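Local structure of pseudoperoxidase (Leishmania major, 5VIA) at residues A[151-156]-A[250-255]; A[157-162]-A[185-190]; A[135-140]-A[241-246]. The protein binds heme b within a peroxidase-family fold and is probably a pseudoenzyme that lacks the usual peroxidase activity. All coordinates share one frame; numbering follows the deposited sequence.

Contact 1. Residues A[151-156]-A[250-255]; sequences ECVALL and KTWREL. With HEM (protoporphyrin IX containing Fe), chain B.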
# COMPACT_ATOMS: atom_id res chain seq x y z
N GLU A 151 7.09 -12.35 2.19
CA GLU A 151 7.11 -10.91 1.93
C GLU A 151 5.77 -10.42 1.40
O GLU A 151 5.29 -9.35 1.79
CB GLU A 151 8.25 -10.56 0.96
CG GLU A 151 9.65 -10.57 1.62
CD GLU A 151 10.80 -10.64 0.61
OE1 GLU A 151 10.57 -11.07 -0.55
OE2 GLU A 151 11.94 -10.29 0.99
N CYS A 152 5.14 -11.20 0.51
CA CYS A 152 3.82 -10.81 -0.01
C CYS A 152 2.83 -10.62 1.12
O CYS A 152 2.13 -9.60 1.20
CB CYS A 152 3.28 -11.88 -0.96
SG CYS A 152 4.15 -12.04 -2.52
N VAL A 153 2.77 -11.63 1.99
CA VAL A 153 1.82 -11.63 3.11
C VAL A 153 2.14 -10.51 4.08
O VAL A 153 1.23 -9.85 4.61
CB VAL A 153 1.83 -13.00 3.82
CG1 VAL A 153 1.02 -12.97 5.11
CG2 VAL A 153 1.33 -14.08 2.87
N ALA A 154 3.42 -10.27 4.30
CA ALA A 154 3.87 -9.21 5.20
C ALA A 154 3.42 -7.83 4.73
O ALA A 154 3.14 -6.93 5.54
CB ALA A 154 5.39 -9.26 5.36
N LEU A 155 3.35 -7.66 3.41
CA LEU A 155 3.05 -6.36 2.84
C LEU A 155 1.60 -5.98 3.09
O LEU A 155 1.26 -4.80 3.16
CB LEU A 155 3.33 -6.40 1.34
CG LEU A 155 3.78 -5.17 0.56
CD1 LEU A 155 4.74 -4.23 1.34
CD2 LEU A 155 4.43 -5.67 -0.73
N LEU A 156 0.74 -6.99 3.23
CA LEU A 156 -0.70 -6.71 3.37
C LEU A 156 -1.09 -6.09 4.71
O LEU A 156 -2.21 -5.59 4.86
CB LEU A 156 -1.54 -7.95 3.02
CG LEU A 156 -1.59 -8.24 1.51
CD1 LEU A 156 -2.29 -9.54 1.24
CD2 LEU A 156 -2.32 -7.12 0.76
N LYS A 250 -3.04 -23.21 2.46
CA LYS A 250 -2.25 -23.68 3.60
C LYS A 250 -1.04 -22.82 3.93
O LYS A 250 -0.86 -22.41 5.08
CB LYS A 250 -1.82 -25.13 3.37
CG LYS A 250 -0.80 -25.62 4.39
CD LYS A 250 -0.38 -27.06 4.14
CE LYS A 250 0.91 -27.37 4.86
NZ LYS A 250 1.14 -28.83 4.96
N THR A 251 -0.20 -22.54 2.93
CA THR A 251 1.02 -21.78 3.18
C THR A 251 0.75 -20.31 3.49
O THR A 251 1.42 -19.72 4.34
CB THR A 251 2.00 -21.87 2.01
OG1 THR A 251 1.43 -21.24 0.86
CG2 THR A 251 2.30 -23.32 1.69
N TRP A 252 -0.21 -19.72 2.79
CA TRP A 252 -0.61 -18.33 3.04
C TRP A 252 -1.14 -18.17 4.47
O TRP A 252 -0.73 -17.26 5.20
CB TRP A 252 -1.70 -17.90 2.05
CG TRP A 252 -2.03 -16.44 2.11
CD1 TRP A 252 -2.90 -15.81 2.97
CD2 TRP A 252 -1.49 -15.41 1.27
NE1 TRP A 252 -2.92 -14.46 2.71
CE2 TRP A 252 -2.07 -14.19 1.67
CE3 TRP A 252 -0.57 -15.41 0.21
CZ2 TRP A 252 -1.76 -12.99 1.05
CZ3 TRP A 252 -0.27 -14.21 -0.40
CH2 TRP A 252 -0.86 -13.02 0.01
N ARG A 253 -2.05 -19.06 4.85
CA ARG A 253 -2.65 -19.02 6.18
C ARG A 253 -1.61 -19.20 7.29
O ARG A 253 -1.66 -18.50 8.30
CB ARG A 253 -3.75 -20.07 6.31
CG ARG A 253 -4.26 -20.23 7.74
CD ARG A 253 -5.34 -21.28 7.85
NE ARG A 253 -6.67 -20.67 7.85
CZ ARG A 253 -7.31 -20.30 8.95
NH1 ARG A 253 -6.77 -20.48 10.15
NH2 ARG A 253 -8.51 -19.77 8.86
N GLU A 254 -0.68 -20.14 7.12
CA GLU A 254 0.36 -20.32 8.13
C GLU A 254 1.21 -19.06 8.32
O GLU A 254 1.66 -18.78 9.42
CB GLU A 254 1.24 -21.54 7.84
CG GLU A 254 2.58 -21.58 8.61
CD GLU A 254 2.46 -21.71 10.15
OE1 GLU A 254 1.55 -21.12 10.79
OE2 GLU A 254 3.32 -22.41 10.74
N LEU A 255 1.40 -18.29 7.25
CA LEU A 255 2.10 -17.02 7.38
C LEU A 255 1.23 -15.98 8.11
O LEU A 255 1.73 -15.20 8.93
CB LEU A 255 2.53 -16.50 6.00
CG LEU A 255 3.68 -17.30 5.35
CD1 LEU A 255 3.81 -17.04 3.85
CD2 LEU A 255 4.97 -16.93 6.03
CHA HEM B . -6.54 0.62 0.75
CHB HEM B . -7.54 -3.58 -1.50
CHC HEM B . -2.76 -4.32 -1.91
CHD HEM B . -1.81 -0.51 0.99
C1A HEM B . -7.19 -0.41 0.12
C2A HEM B . -8.60 -0.42 -0.18
C3A HEM B . -8.89 -1.56 -0.81
C4A HEM B . -7.66 -2.33 -0.92
CMA HEM B . -10.28 -1.99 -1.31
CAA HEM B . -9.59 0.73 0.12
CBA HEM B . -9.27 1.78 -0.96
CGA HEM B . -10.13 3.03 -0.85
O1A HEM B . -11.37 2.91 -0.97
O2A HEM B . -9.56 4.14 -0.67
C1B HEM B . -6.34 -4.16 -1.84
C2B HEM B . -6.14 -5.41 -2.54
C3B HEM B . -4.82 -5.62 -2.68
C4B HEM B . -4.12 -4.52 -2.03
CMB HEM B . -7.27 -6.31 -3.06
CAB HEM B . -4.22 -6.87 -3.39
CBB HEM B . -3.03 -6.84 -3.99
C1C HEM B . -2.08 -3.37 -1.16
C2C HEM B . -0.63 -3.29 -0.97
C3C HEM B . -0.38 -2.22 -0.16
C4C HEM B . -1.66 -1.61 0.17
CMC HEM B . 0.39 -4.27 -1.62
CAC HEM B . 0.93 -1.60 0.38
CBC HEM B . 2.15 -1.99 -0.02
C1D HEM B . -2.99 0.15 1.22
C2D HEM B . -3.15 1.32 2.06
C3D HEM B . -4.63 1.67 1.99
C4D HEM B . -5.22 0.68 1.11
CMD HEM B . -2.05 2.06 2.85
CAD HEM B . -5.34 2.86 2.69
CBD HEM B . -5.20 4.03 1.70
CGD HEM B . -5.89 5.28 2.22
O1D HEM B . -6.03 6.26 1.43
O2D HEM B . -6.28 5.28 3.41
NA HEM B . -6.64 -1.60 -0.34
NB HEM B . -5.10 -3.65 -1.54
NC HEM B . -2.67 -2.33 -0.44
ND HEM B . -4.23 -0.21 0.69
FE HEM B . -4.69 -1.92 -0.46

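Contact 2. Residues A[157-162]-A[185-190]; sequences ACHSVG and NRYYQF. With HEM (protoporphyrin IX containing Fe), chain B.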
# COMPACT_ATOMS: atom_id res chain seq x y z
N ALA A 157 -0.16 -6.07 5.67
CA ALA A 157 -0.43 -5.38 6.94
C ALA A 157 -0.55 -3.88 6.77
O ALA A 157 -0.92 -3.18 7.73
CB ALA A 157 0.62 -5.70 7.96
N CYS A 158 -0.25 -3.36 5.58
CA CYS A 158 -0.57 -1.96 5.30
C CYS A 158 -2.07 -1.74 5.39
O CYS A 158 -2.52 -0.61 5.55
CB CYS A 158 -0.07 -1.51 3.93
SG CYS A 158 1.74 -1.38 3.81
N HIS A 159 -2.85 -2.80 5.27
CA HIS A 159 -4.31 -2.70 5.43
C HIS A 159 -4.75 -2.47 6.88
O HIS A 159 -5.94 -2.31 7.18
CB HIS A 159 -4.99 -3.93 4.87
CG HIS A 159 -5.09 -3.93 3.38
ND1 HIS A 159 -5.56 -5.00 2.66
CD2 HIS A 159 -4.78 -2.97 2.47
CE1 HIS A 159 -5.55 -4.71 1.37
NE2 HIS A 159 -5.07 -3.49 1.23
N SER A 160 -3.78 -2.47 7.80
CA SER A 160 -4.10 -2.18 9.19
C SER A 160 -4.25 -0.67 9.40
O SER A 160 -4.71 -0.24 10.46
CB SER A 160 -3.03 -2.75 10.11
OG SER A 160 -1.82 -2.06 9.91
N VAL A 161 -3.91 0.13 8.39
CA VAL A 161 -4.12 1.59 8.46
C VAL A 161 -4.96 2.07 7.28
O VAL A 161 -5.24 1.30 6.35
CB VAL A 161 -2.78 2.37 8.45
CG1 VAL A 161 -1.95 2.06 9.69
CG2 VAL A 161 -1.99 2.07 7.19
N GLY A 162 -5.36 3.34 7.32
CA GLY A 162 -6.11 3.94 6.23
C GLY A 162 -7.59 3.64 6.27
O GLY A 162 -8.09 3.05 7.23
N ASN A 185 0.78 -5.69 13.10
CA ASN A 185 0.29 -7.00 12.68
C ASN A 185 -1.15 -7.29 13.10
O ASN A 185 -1.59 -8.43 13.09
CB ASN A 185 1.21 -8.10 13.22
CG ASN A 185 1.23 -8.14 14.73
OD1 ASN A 185 0.98 -7.13 15.39
ND2 ASN A 185 1.51 -9.32 15.30
N ARG A 186 -1.89 -6.25 13.47
CA ARG A 186 -3.27 -6.45 13.91
C ARG A 186 -4.13 -6.97 12.75
O ARG A 186 -5.09 -7.70 12.97
CB ARG A 186 -3.85 -5.15 14.47
CG ARG A 186 -5.09 -5.37 15.33
CD ARG A 186 -5.52 -4.12 16.11
NE ARG A 186 -6.92 -4.25 16.51
CZ ARG A 186 -7.94 -3.97 15.71
NH1 ARG A 186 -7.72 -3.53 14.48
NH2 ARG A 186 -9.18 -4.13 16.13
N TYR A 187 -3.77 -6.60 11.53
CA TYR A 187 -4.42 -7.08 10.32
C TYR A 187 -4.62 -8.60 10.34
O TYR A 187 -5.73 -9.11 10.12
CB TYR A 187 -3.58 -6.66 9.10
CG TYR A 187 -3.97 -7.31 7.79
CD1 TYR A 187 -5.06 -6.85 7.05
CD2 TYR A 187 -3.23 -8.36 7.28
CE1 TYR A 187 -5.41 -7.46 5.83
CE2 TYR A 187 -3.57 -8.97 6.07
CZ TYR A 187 -4.65 -8.51 5.35
OH TYR A 187 -4.98 -9.12 4.16
N TYR A 188 -3.54 -9.33 10.62
CA TYR A 188 -3.59 -10.79 10.66
C TYR A 188 -4.49 -11.31 11.76
O TYR A 188 -5.24 -12.28 11.58
CB TYR A 188 -2.17 -11.35 10.83
CG TYR A 188 -1.23 -10.71 9.85
CD1 TYR A 188 -1.30 -11.02 8.50
CD2 TYR A 188 -0.29 -9.77 10.27
CE1 TYR A 188 -0.45 -10.42 7.60
CE2 TYR A 188 0.56 -9.17 9.37
CZ TYR A 188 0.47 -9.49 8.04
OH TYR A 188 1.30 -8.89 7.13
N GLN A 189 -4.41 -10.67 12.93
CA GLN A 189 -5.20 -11.08 14.07
C GLN A 189 -6.67 -10.84 13.75
O GLN A 189 -7.53 -11.65 14.10
CB GLN A 189 -4.78 -10.29 15.32
CG GLN A 189 -3.30 -10.48 15.69
CD GLN A 189 -2.82 -9.51 16.76
OE1 GLN A 189 -3.50 -8.54 17.09
NE2 GLN A 189 -1.64 -9.76 17.30
N PHE A 190 -6.95 -9.73 13.08
CA PHE A 190 -8.32 -9.35 12.74
C PHE A 190 -8.95 -10.34 11.76
O PHE A 190 -10.08 -10.82 11.99
CB PHE A 190 -8.36 -7.94 12.16
CG PHE A 190 -9.75 -7.41 11.93
CD1 PHE A 190 -10.42 -6.73 12.94
CD2 PHE A 190 -10.40 -7.62 10.72
CE1 PHE A 190 -11.70 -6.25 12.74
CE2 PHE A 190 -11.67 -7.15 10.51
CZ PHE A 190 -12.32 -6.46 11.52
CHA HEM B . -6.54 0.62 0.75
CHB HEM B . -7.54 -3.58 -1.50
CHC HEM B . -2.76 -4.32 -1.91
CHD HEM B . -1.81 -0.51 0.99
C1A HEM B . -7.19 -0.41 0.12
C2A HEM B . -8.60 -0.42 -0.18
C3A HEM B . -8.89 -1.56 -0.81
C4A HEM B . -7.66 -2.33 -0.92
CMA HEM B . -10.28 -1.99 -1.31
CAA HEM B . -9.59 0.73 0.12
CBA HEM B . -9.27 1.78 -0.96
CGA HEM B . -10.13 3.03 -0.85
O1A HEM B . -11.37 2.91 -0.97
O2A HEM B . -9.56 4.14 -0.67
C1B HEM B . -6.34 -4.16 -1.84
C2B HEM B . -6.14 -5.41 -2.54
C3B HEM B . -4.82 -5.62 -2.68
C4B HEM B . -4.12 -4.52 -2.03
CMB HEM B . -7.27 -6.31 -3.06
CAB HEM B . -4.22 -6.87 -3.39
CBB HEM B . -3.03 -6.84 -3.99
C1C HEM B . -2.08 -3.37 -1.16
C2C HEM B . -0.63 -3.29 -0.97
C3C HEM B . -0.38 -2.22 -0.16
C4C HEM B . -1.66 -1.61 0.17
CMC HEM B . 0.39 -4.27 -1.62
CAC HEM B . 0.93 -1.60 0.38
CBC HEM B . 2.15 -1.99 -0.02
C1D HEM B . -2.99 0.15 1.22
C2D HEM B . -3.15 1.32 2.06
C3D HEM B . -4.63 1.67 1.99
C4D HEM B . -5.22 0.68 1.11
CMD HEM B . -2.05 2.06 2.85
CAD HEM B . -5.34 2.86 2.69
CBD HEM B . -5.20 4.03 1.70
CGD HEM B . -5.89 5.28 2.22
O1D HEM B . -6.03 6.26 1.43
O2D HEM B . -6.28 5.28 3.41
NA HEM B . -6.64 -1.60 -0.34
NB HEM B . -5.10 -3.65 -1.54
NC HEM B . -2.67 -2.33 -0.44
ND HEM B . -4.23 -0.21 0.69
FE HEM B . -4.69 -1.92 -0.46

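Contact 3. Residues A[135-140]-A[241-246]; sequences FSIPTI and AAELEL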
# COMPACT_ATOMS: atom_id res chain seq x y z
N PHE A 135 -6.27 -10.01 -12.01
CA PHE A 135 -5.18 -10.89 -11.65
C PHE A 135 -5.30 -11.28 -10.18
O PHE A 135 -5.82 -10.50 -9.38
CB PHE A 135 -3.85 -10.19 -11.88
CG PHE A 135 -3.46 -10.09 -13.33
CD1 PHE A 135 -2.85 -11.17 -13.97
CD2 PHE A 135 -3.68 -8.93 -14.05
CE1 PHE A 135 -2.48 -11.08 -15.30
CE2 PHE A 135 -3.32 -8.84 -15.38
CZ PHE A 135 -2.70 -9.91 -16.00
N SER A 136 -4.83 -12.48 -9.83
CA SER A 136 -4.85 -12.90 -8.43
C SER A 136 -3.89 -12.05 -7.60
O SER A 136 -2.97 -11.41 -8.13
CB SER A 136 -4.47 -14.37 -8.30
OG SER A 136 -3.08 -14.53 -8.53
N ILE A 137 -4.11 -12.03 -6.29
CA ILE A 137 -3.25 -11.30 -5.38
C ILE A 137 -1.77 -11.77 -5.39
O ILE A 137 -0.87 -10.94 -5.48
CB ILE A 137 -3.85 -11.25 -3.96
CG1 ILE A 137 -5.11 -10.37 -3.97
CG2 ILE A 137 -2.84 -10.71 -2.94
CD1 ILE A 137 -5.82 -10.24 -2.61
N PRO A 138 -1.51 -13.10 -5.31
CA PRO A 138 -0.11 -13.55 -5.40
C PRO A 138 0.57 -13.14 -6.70
O PRO A 138 1.75 -12.76 -6.67
CB PRO A 138 -0.23 -15.07 -5.32
CG PRO A 138 -1.46 -15.29 -4.47
CD PRO A 138 -2.41 -14.19 -4.89
N THR A 139 -0.14 -13.21 -7.82
CA THR A 139 0.42 -12.83 -9.12
C THR A 139 0.92 -11.39 -9.08
O THR A 139 2.04 -11.08 -9.52
CB THR A 139 -0.63 -12.98 -10.24
OG1 THR A 139 -0.95 -14.37 -10.40
CG2 THR A 139 -0.10 -12.42 -11.57
N ILE A 140 0.10 -10.51 -8.52
CA ILE A 140 0.48 -9.11 -8.44
C ILE A 140 1.62 -8.90 -7.46
O ILE A 140 2.62 -8.27 -7.80
CB ILE A 140 -0.73 -8.24 -8.02
CG1 ILE A 140 -1.85 -8.36 -9.06
CG2 ILE A 140 -0.29 -6.80 -7.86
CD1 ILE A 140 -3.15 -7.69 -8.67
N ALA A 241 -12.90 -10.28 -0.99
CA ALA A 241 -13.10 -11.73 -0.94
C ALA A 241 -11.79 -12.46 -1.18
O ALA A 241 -11.49 -13.45 -0.51
CB ALA A 241 -14.15 -12.17 -1.97
N ALA A 242 -11.00 -11.96 -2.13
CA ALA A 242 -9.70 -12.57 -2.47
C ALA A 242 -8.71 -12.60 -1.29
O ALA A 242 -7.96 -13.57 -1.14
CB ALA A 242 -9.09 -11.84 -3.65
N GLU A 243 -8.70 -11.55 -0.49
CA GLU A 243 -7.83 -11.50 0.69
C GLU A 243 -8.25 -12.55 1.72
O GLU A 243 -7.40 -13.12 2.42
CB GLU A 243 -7.89 -10.09 1.31
CG GLU A 243 -6.59 -9.32 1.27
CD GLU A 243 -6.76 -7.86 1.67
OE1 GLU A 243 -6.25 -7.46 2.75
OE2 GLU A 243 -7.39 -7.11 0.89
N LEU A 244 -9.55 -12.81 1.81
CA LEU A 244 -10.09 -13.82 2.72
C LEU A 244 -9.90 -15.24 2.18
O LEU A 244 -9.65 -16.17 2.95
CB LEU A 244 -11.58 -13.55 2.98
CG LEU A 244 -11.89 -12.23 3.69
CD1 LEU A 244 -13.38 -11.91 3.65
CD2 LEU A 244 -11.41 -12.31 5.13
N GLU A 245 -10.03 -15.41 0.87
CA GLU A 245 -9.96 -16.75 0.30
C GLU A 245 -8.55 -17.32 0.44
O GLU A 245 -8.37 -18.54 0.49
CB GLU A 245 -10.42 -16.75 -1.17
CG GLU A 245 -11.93 -16.60 -1.33
CD GLU A 245 -12.73 -17.69 -0.63
OE1 GLU A 245 -12.54 -18.88 -0.95
OE2 GLU A 245 -13.57 -17.36 0.24
N LEU A 246 -7.56 -16.44 0.52
CA LEU A 246 -6.18 -16.85 0.73
C LEU A 246 -5.97 -17.50 2.10
O LEU A 246 -5.05 -18.30 2.28
CB LEU A 246 -5.24 -15.66 0.52
CG LEU A 246 -5.18 -15.25 -0.96
CD1 LEU A 246 -4.27 -14.06 -1.17
CD2 LEU A 246 -4.72 -16.42 -1.81

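Contact 1. Residues A[151-156]-A[250-255]
Val153 presses one methyl, CG2, onto the indole of Trp252, and this is the tight part of the contact. CG2 lies 3.4 Å from the centroid of the Trp252 six-membered ring and 6° off its normal, a CH-pi contact over the middle of the face. Trp252 CG stands anti to the backbone N (chi1 -172°), and from there the indole extends over Val153, the two side chains sliding past each other in opposite directions. At the edge of the same ring, in its plane, Leu156 CD1 meets Trp252 CZ2 at 3.5 Å. A branched leucine suits this spot, since its other methyl, CD2, comes to 3.9 Å from HEM CHC.

Toward solvent the packing thins. Val153 CG1 rests 3.9 Å from CB of Leu255, a partly exposed residue, and Lys250 and Glu254 of the same helix are exposed. The axes of the short helical segments 151-155 and 250-255 approach to 10.0 Å and cross at -52°, a spacing that the broad indole fills. Val153, Trp252 and Leu156 thus form a continuous apolar layer reaching the porphyrin, part of the hydrophobic wall on the histidine-ligand side of the heme pocket in a peroxidase fold.

Contact 2. Residues A[157-162]-A[185-190]
Ala157 packs against two tyrosines of helix 186-194: its CB is 3.4 Å from Tyr188 OH, and its CA is 4.0 Å from Tyr187 CB. A small residue suits so close an approach, and the Tyr188 hydroxyl finds its polar partner in Val153 O. Cys158 turns the other way, toward the porphyrin, where its SG comes to 3.5 Å from HEM CAC at the root of a vinyl group.

His159 supplies an axial ligand, NE2 to HEM FE at 2.3 Å, Cys60 SG being the other. Its side chain and that of Tyr187 run side by side in the same direction; His159 CB touches Tyr187 CD1 at 3.6 Å, while the two ring planes are inclined by 70° in an oblique pairing. Both polar ends away from the iron, His159 ND1 and Tyr187 OH, bond to Glu243. Ser160 sets its CB against Tyr187 CB, and its OG, between the backbone N and carbonyl carbon (chi1 68°), folds back to donate to Ala157 O at 2.6 Å. That carbonyl also accepts from Ser160 N, so two bonds secure the 3-10 turn.

Beyond Val161, Gly162 brings its CA to 3.1 Å from propionate oxygen HEM O2D; lacking a side chain, it can pass beside the propionate arm with a positive phi.

The heme-binding turn is packed between helices: Ala157 meets Trp266 and Cys158 meets Phe270 of helix 263-279, and Cys158 also reaches Ile38 of helix 33-49, while across the contact Tyr188 of helix 186-194 leans on Val256 and Ala260 of helix 250-261.

Contact 3. Residues A[135-140]-A[241-246]
Two groups grip Glu243 OE1 by hydrogen bonds, OH of Tyr187 and ND1 of the iron ligand His159, while the stem of the same side chain packs against Ile137. A buried carboxylate suits this place because one oxygen can tie the axial histidine and the tyrosine together. CG of Glu243 sits off a staggered position (chi1 -115°), a mild strain, and the chain is extended beyond it.

Ile137 CD1 comes to 4.1 Å from Glu243 CG and 3.8 Å from Ala242 CB. Its extended ethyl branch, with CD1 anti to CA (chi2 179°), reaches across to helix 241-245, where the small alanine admits it. At the other end of the contact Leu246 crosses Ile137 obliquely, its CD1 4.0 Å from both Ile137 CB and CG2. The same Leu246 methyl, CD1, meets Pro138 CD tip to tip at 4.2 Å, a looser fit in a partly exposed setting.

Ile137 and Glu243 both touch the heme. The arrangement resembles the proximal histidine-carboxylate pair of heme peroxidases, in which the acid is commonly an aspartate; here a glutamate takes that place.

How the contacts relate
Contacts 1 and 2 are buried, whereas contact 3 is only partly so, yet all three border the heme. Contact 1 is purely apolar, an indole set between two helices; contact 2 mixes aromatic packing with metal binding; contact 3 is a thin apolar seam whose single acid serves the iron ligand of contact 2. Contacts 1 and 3 join the same two parts of the chain, since helices 137-142 and 149-155 are consecutive, as are 241-245 and 250-261, and Trp252 adjoins Leu246 and Ile137. Contact 2 is nested inside the loops closed by the other two, and polar bonds link it to both, through Tyr188 to residues 151-156 and through Tyr187 and His159 to residues 241-246.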